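PDB 3L9D: putative GTP pyrophosphokinase from Streptococcus mutans, which probably transfers pyrophosphate from ATP to GTP in the first step of ppGpp synthesis. Local coordinates for residues A[38-43]-A[96-101]; A[57-62]-A[67-72]; A[144-149]-A[204-209]. All blocks are in the same frame, centred on the assembly; numbering follows the deposited sequence.

Overall arrangement
From the N terminus, the short helix 37-40 leads into the long helix 42-64, and contact 1 starts at their junction. Residues 38-43 meet helix 98-101, which closes a loop of 52 residues. Contact 2 is nested inside that loop. It folds residues 67-72 back on the far part of helix 42-64, just before strand 73-78. Helix 42-64 thus serves both contacts, whose centres are 32 Å apart. Contact 3 follows in series and ties the loop between strands 132-139 and 150-161 to helix 199-221. Contacts 1 and 3 lie on opposite sides of the chain's centre. No two contacts touch.

Contact 1: residues A[38-43]-A[96-101]; sequences EEFLDP and ENLTQD
Phe40 reaches across to Leu98 and Thr99 with the far end of its ring. Its CZ lies 3.5 Å from Leu98 CB. The methyl group CD1 of Leu98 sits over one face of the ring in a CH-pi contact, 4.0 Å from the ring centroid and 29° off the normal. The two side chains run roughly perpendicular. Leu98 thus presents CB and CD1 to the same end of the ring, both close to CZ. Thr99 adds a third approach. Its OG1 comes obliquely to Phe40 CE1 at 3.5 Å, and the two side chains pass antiparallel to one another. No hydrogen bond joins the segments.

The Phe40 ring projects toward helix 98-101 because its CG is turned away from the backbone N, with chi1 at 163°. The ring spans the gap between the backbones, where the nearest CA pair, Phe40 and Thr99, is 8.8 Å apart. The contact packs the end of helix 37-40 on the short helix 98-101, which leads into strand 106-112 of the mixed central sheet. Its centre lies about 20 Å from that of the chain, and Phe40 remains partly exposed.

The second shell positions these groups. Tyr44, in helix 42-64, meets the Phe40 ring with its own ring, the planes about 35° apart. Its OH also hydrogen-bonds to Thr99 OG1, so the threonine hydroxyl has its polar partner there. Leu98 also packs on Met35 and on Met88 of helix 81-91, while Phe40 touches Ile105.

Contact 2: residues A[57-62]-A[67-72]; sequences GIRKQF and RHSPIE
Phe62 and Pro70 form the close-packed part of this contact. Pro70 CD lies over one face of the Phe62 ring, 3.5 Å from the centroid and 19° off the normal, a CH-pi contact. Ser69 CB packs on Phe62 CB. Deeper in, the methyl CD1 of Ile58 meets CD1 of Ile71 at 3.7 Å. Leu124 and Val121 of helix 117-126 cover this apolar group.

The side chain of Arg67 makes the looser, exposed side. CE1 of Phe62 lies over one face of its guanidinium, with NH2 3.7 Å from CE1. The two planes are 64° apart, so they do not stack. The backbone is held more firmly. Arg67 N donates to Phe62 O at 3.0 Å, returning the chain to helix 42-64 after the turn.

Arg59 runs extended from CG to NE and brings NH1 to Ile71 O at 2.9 Å. This bond lies in both the guanidinium and carbonyl planes and uses a lone pair, with an N-H...O angle of 158°. Ser69 OG donates to the same oxygen at 2.8 Å. Two donors thus grip one carbonyl, which should fix the course of the loop into strand 73-78 and probably polarises that peptide group.

Contact 3: residues A[144-149]-A[204-209]; sequences KPSGYR and RLELTS
The hydroxyls of Ser146 and Ser209 meet across this contact. Their OG atoms are 3.3 Å apart and hydrogen-bonded, and either hydroxyl could be the donor. Ser146 OG is also 3.3 Å from Glu206 OE2. That second bond is weak and not settled, since a single hydroxyl proton has both acceptors within reach. The Ser146 hydroxyl lies between two residues of the helix that are three positions apart, which puts them on the same side of it. A chi1 of -179° swings this hydroxyl away from its own backbone N and toward both of them. Glu206 is extended beyond CG, and this brings its carboxylate nearer to the loop than its CB direction alone would suggest.

Close backbone approach is the second kind of contact. Ser209 OG lies 3.2 Å from Ser146 CA. The CA atoms of Gly147 and Ser209 are only 5.3 Å apart. Gly147 has a positive phi, a backbone conformation easy for glycine. Two residues earlier, Pro145 is the centre of an inverse gamma turn.

Surrounding contacts hold both sides. Phe213, one turn further along helix 199-221, touches Pro145 and Arg149. Trp182 of helix 177-193 packs on Ser209, and its NE1 hydrogen-bonds to Leu205 O.

The contact lays the connection between the antiparallel strands 132-139 and 150-161 against helix 199-221. This connection is probably the G-loop of RelA/SpoT synthetases. In relatives that loop bears a tyrosine that stacks on the guanine of GTP, and Tyr148, which points away from helix 199-221, is probably its counterpart.

Contact 1: residues A[38-43]-A[96-101]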
loop_
_atom_site.group_PDB
_atom_site.type_symbol
_atom_site.label_atom_id
_atom_site.label_comp_id
_atom_site.label_asym_id
_atom_site.label_seq_id
_atom_site.Cartn_x
_atom_site.Cartn_y
_atom_site.Cartn_z
ATOM N N GLU A 38 20.129 -6.816 -10.608
ATOM C CA GLU A 38 19.402 -6.442 -11.811
ATOM C C GLU A 38 18.602 -7.611 -12.379
ATOM O O GLU A 38 17.525 -7.411 -12.936
ATOM C CB GLU A 38 20.345 -5.885 -12.871
ATOM C CG GLU A 38 19.620 -5.346 -14.090
ATOM C CD GLU A 38 20.561 -4.711 -15.103
ATOM O OE1 GLU A 38 21.710 -5.199 -15.232
ATOM O OE2 GLU A 38 20.146 -3.734 -15.772
ATOM N N GLU A 39 19.124 -8.826 -12.239
ATOM C CA GLU A 39 18.426 -9.997 -12.747
ATOM C C GLU A 39 17.334 -10.490 -11.807
ATOM O O GLU A 39 16.231 -10.827 -12.244
ATOM C CB GLU A 39 19.396 -11.145 -13.014
ATOM C CG GLU A 39 18.682 -12.485 -13.171
ATOM C CD GLU A 39 19.634 -13.655 -13.329
ATOM O OE1 GLU A 39 19.244 -14.784 -12.963
ATOM O OE2 GLU A 39 20.769 -13.446 -13.814
ATOM N N PHE A 40 17.653 -10.563 -10.521
ATOM C CA PHE A 40 16.705 -11.072 -9.539
ATOM C C PHE A 40 15.487 -10.162 -9.494
ATOM O O PHE A 40 14.360 -10.621 -9.350
ATOM C CB PHE A 40 17.364 -11.173 -8.160
ATOM C CG PHE A 40 16.387 -11.288 -7.022
ATOM C CD1 PHE A 40 15.932 -12.516 -6.616
ATOM C CD2 PHE A 40 15.937 -10.155 -6.360
ATOM C CE1 PHE A 40 15.031 -12.624 -5.577
ATOM C CE2 PHE A 40 15.042 -10.245 -5.326
ATOM C CZ PHE A 40 14.582 -11.487 -4.928
ATOM N N LEU A 41 15.728 -8.870 -9.651
ATOM C CA LEU A 41 14.688 -7.875 -9.489
ATOM C C LEU A 41 13.760 -7.766 -10.692
ATOM O O LEU A 41 12.704 -7.131 -10.614
ATOM C CB LEU A 41 15.318 -6.514 -9.181
ATOM C CG LEU A 41 15.144 -5.970 -7.755
ATOM C CD1 LEU A 41 14.695 -7.032 -6.776
ATOM C CD2 LEU A 41 16.409 -5.309 -7.252
ATOM N N ASP A 42 14.132 -8.392 -11.802
ATOM C CA ASP A 42 13.414 -8.141 -13.044
ATOM C C ASP A 42 11.934 -8.477 -13.004
ATOM O O ASP A 42 11.110 -7.690 -13.453
ATOM C CB ASP A 42 14.060 -8.847 -14.230
ATOM C CG ASP A 42 13.366 -8.505 -15.543
ATOM O OD1 ASP A 42 12.463 -9.277 -15.952
ATOM O OD2 ASP A 42 13.701 -7.446 -16.132
ATOM N N PRO A 43 11.584 -9.652 -12.476
ATOM C CA PRO A 43 10.162 -10.006 -12.420
ATOM C C PRO A 43 9.340 -9.129 -11.450
ATOM O O PRO A 43 8.109 -9.122 -11.521
ATOM C CB PRO A 43 10.182 -11.456 -11.935
ATOM C CG PRO A 43 11.601 -11.906 -12.062
ATOM C CD PRO A 43 12.445 -10.703 -11.919
ATOM N N GLU A 96 19.020 -17.014 -1.165
ATOM C CA GLU A 96 18.329 -18.160 -1.773
ATOM C C GLU A 96 16.848 -18.250 -1.376
ATOM O O GLU A 96 16.057 -18.925 -2.039
ATOM C CB GLU A 96 19.051 -19.480 -1.457
ATOM C CG GLU A 96 19.832 -19.495 -0.129
ATOM C CD GLU A 96 21.120 -18.659 -0.176
ATOM O OE1 GLU A 96 21.785 -18.629 -1.242
ATOM O OE2 GLU A 96 21.474 -18.037 0.855
ATOM N N ASN A 97 16.469 -17.563 -0.303
ATOM C CA ASN A 97 15.073 -17.563 0.126
ATOM C C ASN A 97 14.344 -16.237 -0.049
ATOM O O ASN A 97 13.279 -16.048 0.537
ATOM C CB ASN A 97 14.971 -17.995 1.579
ATOM C CG ASN A 97 15.564 -19.360 1.810
ATOM O OD1 ASN A 97 16.161 -19.612 2.853
ATOM N ND2 ASN A 97 15.415 -20.253 0.830
ATOM N N LEU A 98 14.903 -15.319 -0.839
ATOM C CA LEU A 98 14.279 -14.013 -1.005
ATOM C C LEU A 98 12.874 -14.128 -1.592
ATOM O O LEU A 98 11.898 -13.644 -1.023
ATOM C CB LEU A 98 15.119 -13.120 -1.907
ATOM C CG LEU A 98 16.291 -12.404 -1.261
ATOM C CD1 LEU A 98 16.859 -11.433 -2.260
ATOM C CD2 LEU A 98 15.834 -11.682 -0.004
ATOM N N THR A 99 12.774 -14.767 -2.749
ATOM C CA THR A 99 11.507 -14.803 -3.448
ATOM C C THR A 99 10.446 -15.483 -2.596
ATOM O O THR A 99 9.324 -15.005 -2.502
ATOM C CB THR A 99 11.629 -15.496 -4.813
ATOM O OG1 THR A 99 12.178 -14.572 -5.768
ATOM C CG2 THR A 99 10.260 -15.945 -5.288
ATOM N N GLN A 100 10.799 -16.592 -1.961
ATOM C CA GLN A 100 9.802 -17.343 -1.215
ATOM C C GLN A 100 9.509 -16.727 0.160
ATOM O O GLN A 100 8.446 -16.952 0.718
ATOM C CB GLN A 100 10.189 -18.824 -1.110
ATOM C CG GLN A 100 11.087 -19.175 0.055
ATOM C CD GLN A 100 11.186 -20.687 0.280
ATOM O OE1 GLN A 100 11.158 -21.171 1.421
ATOM N NE2 GLN A 100 11.297 -21.438 -0.813
ATOM N N ASP A 101 10.429 -15.929 0.692
ATOM C CA ASP A 101 10.284 -15.455 2.070
ATOM C C ASP A 101 10.072 -13.949 2.265
ATOM O O ASP A 101 9.549 -13.537 3.300
ATOM C CB ASP A 101 11.458 -15.932 2.940
ATOM C CG ASP A 101 11.333 -17.400 3.372
ATOM O OD1 ASP A 101 10.276 -18.045 3.131
ATOM O OD2 ASP A 101 12.311 -17.903 3.973
#

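Contact 2: residues A[57-62]-A[67-72]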
loop_
_atom_site.group_PDB
_atom_site.type_symbol
_atom_site.label_atom_id
_atom_site.label_comp_id
_atom_site.label_asym_id
_atom_site.label_seq_id
_atom_site.Cartn_x
_atom_site.Cartn_y
_atom_site.Cartn_z
ATOM N N GLY A 57 -7.453 0.257 -13.503
ATOM C CA GLY A 57 -8.616 -0.077 -14.302
ATOM C C GLY A 57 -9.862 -0.324 -13.482
ATOM O O GLY A 57 -10.977 -0.306 -14.012
ATOM N N ILE A 58 -9.681 -0.562 -12.188
ATOM C CA ILE A 58 -10.813 -0.689 -11.297
ATOM C C ILE A 58 -11.518 0.661 -11.270
ATOM O O ILE A 58 -12.747 0.740 -11.374
ATOM C CB ILE A 58 -10.367 -1.062 -9.883
ATOM C CG1 ILE A 58 -9.880 -2.504 -9.837
ATOM C CG2 ILE A 58 -11.502 -0.863 -8.912
ATOM C CD1 ILE A 58 -9.138 -2.833 -8.549
ATOM N N ARG A 59 -10.726 1.723 -11.151
ATOM C CA ARG A 59 -11.258 3.078 -11.076
ATOM C C ARG A 59 -11.906 3.492 -12.390
ATOM O O ARG A 59 -12.932 4.166 -12.385
ATOM C CB ARG A 59 -10.169 4.078 -10.674
ATOM C CG ARG A 59 -10.455 5.512 -11.131
ATOM C CD ARG A 59 -9.572 6.576 -10.438
ATOM N NE ARG A 59 -10.144 7.915 -10.632
ATOM C CZ ARG A 59 -10.943 8.541 -9.762
ATOM N NH1 ARG A 59 -11.260 7.986 -8.593
ATOM N NH2 ARG A 59 -11.423 9.738 -10.060
ATOM N N LYS A 60 -11.305 3.102 -13.514
ATOM C CA LYS A 60 -11.904 3.370 -14.816
ATOM C C LYS A 60 -13.280 2.718 -14.916
ATOM O O LYS A 60 -14.206 3.301 -15.478
ATOM C CB LYS A 60 -11.016 2.868 -15.959
ATOM C CG LYS A 60 -9.742 3.671 -16.184
ATOM C CD LYS A 60 -8.935 3.124 -17.374
ATOM C CE LYS A 60 -7.636 3.913 -17.561
ATOM N NZ LYS A 60 -7.861 5.388 -17.366
ATOM N N GLN A 61 -13.411 1.509 -14.368
ATOM C CA GLN A 61 -14.652 0.749 -14.470
ATOM C C GLN A 61 -15.764 1.382 -13.684
ATOM O O GLN A 61 -16.906 1.452 -14.147
ATOM C CB GLN A 61 -14.461 -0.672 -13.975
ATOM C CG GLN A 61 -13.513 -1.434 -14.825
ATOM C CD GLN A 61 -13.386 -2.848 -14.371
ATOM O OE1 GLN A 61 -12.275 -3.340 -14.155
ATOM N NE2 GLN A 61 -14.528 -3.525 -14.208
ATOM N N PHE A 62 -15.434 1.820 -12.480
ATOM C CA PHE A 62 -16.434 2.430 -11.640
ATOM C C PHE A 62 -16.934 3.683 -12.343
ATOM O O PHE A 62 -18.138 3.880 -12.478
ATOM C CB PHE A 62 -15.885 2.717 -10.236
ATOM C CG PHE A 62 -15.948 1.524 -9.302
ATOM C CD1 PHE A 62 -17.147 1.146 -8.720
ATOM C CD2 PHE A 62 -14.814 0.785 -9.010
ATOM C CE1 PHE A 62 -17.212 0.073 -7.868
ATOM C CE2 PHE A 62 -14.882 -0.296 -8.144
ATOM C CZ PHE A 62 -16.079 -0.652 -7.576
ATOM N N ARG A 67 -20.389 5.386 -11.194
ATOM C CA ARG A 67 -20.506 5.123 -9.766
ATOM C C ARG A 67 -19.295 5.649 -9.019
ATOM O O ARG A 67 -18.294 5.871 -9.602
ATOM C CB ARG A 67 -20.646 3.634 -9.488
ATOM C CG ARG A 67 -21.594 2.913 -10.347
ATOM C CD ARG A 67 -21.214 1.490 -10.488
ATOM N NE ARG A 67 -21.159 0.803 -9.217
ATOM C CZ ARG A 67 -20.798 -0.452 -9.073
ATOM N NH1 ARG A 67 -20.455 -1.149 -10.116
ATOM N NH2 ARG A 67 -20.756 -0.994 -7.885
ATOM N N HIS A 68 -19.407 5.835 -7.720
ATOM C CA HIS A 68 -18.237 6.174 -6.915
ATOM C C HIS A 68 -17.178 5.076 -6.971
ATOM O O HIS A 68 -17.480 3.868 -6.855
ATOM C CB HIS A 68 -18.607 6.416 -5.461
ATOM C CG HIS A 68 -17.422 6.656 -4.571
ATOM N ND1 HIS A 68 -16.672 7.813 -4.622
ATOM C CD2 HIS A 68 -16.869 5.891 -3.599
ATOM C CE1 HIS A 68 -15.705 7.745 -3.724
ATOM N NE2 HIS A 68 -15.802 6.590 -3.088
ATOM N N SER A 69 -15.936 5.517 -7.141
ATOM C CA SER A 69 -14.785 4.638 -7.198
ATOM C C SER A 69 -14.068 4.599 -5.853
ATOM O O SER A 69 -13.659 5.634 -5.337
ATOM C CB SER A 69 -13.829 5.117 -8.287
ATOM O OG SER A 69 -12.664 4.320 -8.340
ATOM N N PRO A 70 -13.905 3.393 -5.292
ATOM C CA PRO A 70 -13.191 3.195 -4.025
ATOM C C PRO A 70 -11.723 3.579 -4.163
ATOM O O PRO A 70 -11.077 3.904 -3.165
ATOM C CB PRO A 70 -13.295 1.684 -3.787
ATOM C CG PRO A 70 -14.348 1.200 -4.747
ATOM C CD PRO A 70 -14.311 2.119 -5.910
ATOM N N ILE A 71 -11.203 3.527 -5.390
ATOM C CA ILE A 71 -9.803 3.841 -5.634
ATOM C C ILE A 71 -9.676 5.236 -6.236
ATOM O O ILE A 71 -10.383 5.578 -7.192
ATOM C CB ILE A 71 -9.138 2.814 -6.576
ATOM C CG1 ILE A 71 -9.177 1.407 -5.980
ATOM C CG2 ILE A 71 -7.701 3.197 -6.862
ATOM C CD1 ILE A 71 -8.499 0.352 -6.867
ATOM N N GLU A 72 -8.786 6.050 -5.676
ATOM C CA GLU A 72 -8.598 7.392 -6.197
ATOM C C GLU A 72 -7.412 7.414 -7.122
ATOM O O GLU A 72 -7.499 7.954 -8.215
ATOM C CB GLU A 72 -8.421 8.417 -5.083
ATOM C CG GLU A 72 -9.705 9.105 -4.742
ATOM C CD GLU A 72 -9.467 10.451 -4.094
ATOM O OE1 GLU A 72 -8.816 10.503 -3.023
ATOM O OE2 GLU A 72 -9.938 11.464 -4.657
#

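Contact 3: residues A[144-149]-A[204-209]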
loop_
_atom_site.group_PDB
_atom_site.type_symbol
_atom_site.label_atom_id
_atom_site.label_comp_id
_atom_site.label_asym_id
_atom_site.label_seq_id
_atom_site.Cartn_x
_atom_site.Cartn_y
_atom_site.Cartn_z
ATOM N N LYS A 144 -7.563 3.324 19.544
ATOM C CA LYS A 144 -6.860 4.586 19.763
ATOM C C LYS A 144 -6.727 5.442 18.489
ATOM O O LYS A 144 -6.046 5.060 17.536
ATOM C CB LYS A 144 -5.475 4.333 20.352
ATOM C CG LYS A 144 -4.606 5.572 20.364
ATOM C CD LYS A 144 -3.168 5.269 19.961
ATOM C CE LYS A 144 -2.512 4.291 20.931
ATOM N NZ LYS A 144 -2.805 2.862 20.595
ATOM N N PRO A 145 -7.372 6.618 18.484
ATOM C CA PRO A 145 -7.405 7.542 17.337
ATOM C C PRO A 145 -6.086 8.286 17.126
ATOM O O PRO A 145 -6.055 9.505 17.314
ATOM C CB PRO A 145 -8.500 8.549 17.730
ATOM C CG PRO A 145 -9.260 7.900 18.884
ATOM C CD PRO A 145 -8.236 7.070 19.588
ATOM N N SER A 146 -5.030 7.574 16.730
ATOM C CA SER A 146 -3.681 8.136 16.734
ATOM C C SER A 146 -2.664 7.115 16.197
ATOM O O SER A 146 -2.964 5.916 16.075
ATOM C CB SER A 146 -3.325 8.566 18.164
ATOM O OG SER A 146 -2.035 9.144 18.256
ATOM N N GLY A 147 -1.462 7.591 15.875
ATOM C CA GLY A 147 -0.433 6.767 15.249
ATOM C C GLY A 147 -0.695 6.373 13.788
ATOM O O GLY A 147 -1.692 6.797 13.170
ATOM N N TYR A 148 0.217 5.557 13.251
ATOM C CA TYR A 148 0.121 4.954 11.922
ATOM C C TYR A 148 -1.267 4.386 11.591
ATOM O O TYR A 148 -1.956 3.812 12.440
ATOM C CB TYR A 148 1.163 3.837 11.824
ATOM C CG TYR A 148 1.286 3.169 10.474
ATOM C CD1 TYR A 148 1.879 3.834 9.408
ATOM C CD2 TYR A 148 0.863 1.858 10.281
ATOM C CE1 TYR A 148 2.018 3.236 8.186
ATOM C CE2 TYR A 148 0.999 1.242 9.053
ATOM C CZ TYR A 148 1.577 1.944 8.004
ATOM O OH TYR A 148 1.727 1.359 6.765
ATOM N N ARG A 149 -1.672 4.535 10.342
ATOM C CA ARG A 149 -2.972 4.052 9.916
ATOM C C ARG A 149 -2.836 3.574 8.481
ATOM O O ARG A 149 -2.506 4.354 7.593
ATOM C CB ARG A 149 -4.000 5.167 9.959
ATOM C CG ARG A 149 -4.555 5.479 11.304
ATOM C CD ARG A 149 -6.058 5.286 11.292
ATOM N NE ARG A 149 -6.796 6.409 10.706
ATOM C CZ ARG A 149 -8.120 6.409 10.502
ATOM N NH1 ARG A 149 -8.848 5.338 10.830
ATOM N NH2 ARG A 149 -8.720 7.479 9.972
ATOM N N ARG A 204 5.280 15.693 18.124
ATOM C CA ARG A 204 4.825 16.343 16.896
ATOM C C ARG A 204 4.212 15.309 15.964
ATOM O O ARG A 204 3.203 15.568 15.307
ATOM C CB ARG A 204 5.997 17.015 16.183
ATOM C CG ARG A 204 5.626 17.659 14.863
ATOM C CD ARG A 204 5.123 19.070 15.097
ATOM N NE ARG A 204 6.185 19.907 15.644
ATOM C CZ ARG A 204 6.052 21.197 15.940
ATOM N NH1 ARG A 204 4.890 21.818 15.756
ATOM N NH2 ARG A 204 7.083 21.861 16.435
ATOM N N LEU A 205 4.846 14.138 15.912
ATOM C CA LEU A 205 4.371 13.026 15.094
ATOM C C LEU A 205 3.080 12.459 15.654
ATOM O O LEU A 205 2.186 12.061 14.909
ATOM C CB LEU A 205 5.423 11.924 15.006
ATOM C CG LEU A 205 6.578 12.224 14.059
ATOM C CD1 LEU A 205 7.639 11.146 14.182
ATOM C CD2 LEU A 205 6.060 12.339 12.634
ATOM N N GLU A 206 2.969 12.422 16.971
ATOM C CA GLU A 206 1.729 11.941 17.538
ATOM C C GLU A 206 0.630 12.981 17.356
ATOM O O GLU A 206 -0.496 12.642 16.995
ATOM C CB GLU A 206 1.885 11.552 19.003
ATOM C CG GLU A 206 1.192 10.234 19.314
ATOM C CD GLU A 206 0.756 10.123 20.757
ATOM O OE1 GLU A 206 1.423 10.727 21.628
ATOM O OE2 GLU A 206 -0.257 9.427 21.019
ATOM N N LEU A 207 0.959 14.248 17.592
ATOM C CA LEU A 207 -0.041 15.306 17.514
ATOM C C LEU A 207 -0.594 15.357 16.103
ATOM O O LEU A 207 -1.809 15.349 15.873
ATOM C CB LEU A 207 0.584 16.652 17.841
ATOM C CG LEU A 207 -0.307 17.817 17.435
ATOM C CD1 LEU A 207 -1.642 17.751 18.198
ATOM C CD2 LEU A 207 0.420 19.125 17.678
ATOM N N THR A 208 0.336 15.414 15.163
ATOM C CA THR A 208 0.035 15.408 13.747
ATOM C C THR A 208 -0.812 14.190 13.349
ATOM O O THR A 208 -1.786 14.305 12.590
ATOM C CB THR A 208 1.332 15.393 12.990
ATOM O OG1 THR A 208 1.699 16.744 12.680
ATOM C CG2 THR A 208 1.163 14.613 11.730
ATOM N N SER A 209 -0.442 13.031 13.884
ATOM C CA SER A 209 -1.192 11.801 13.670
ATOM C C SER A 209 -2.660 11.885 14.085
ATOM O O SER A 209 -3.528 11.303 13.434
ATOM C CB SER A 209 -0.552 10.647 14.432
ATOM O OG SER A 209 -1.555 9.945 15.140
#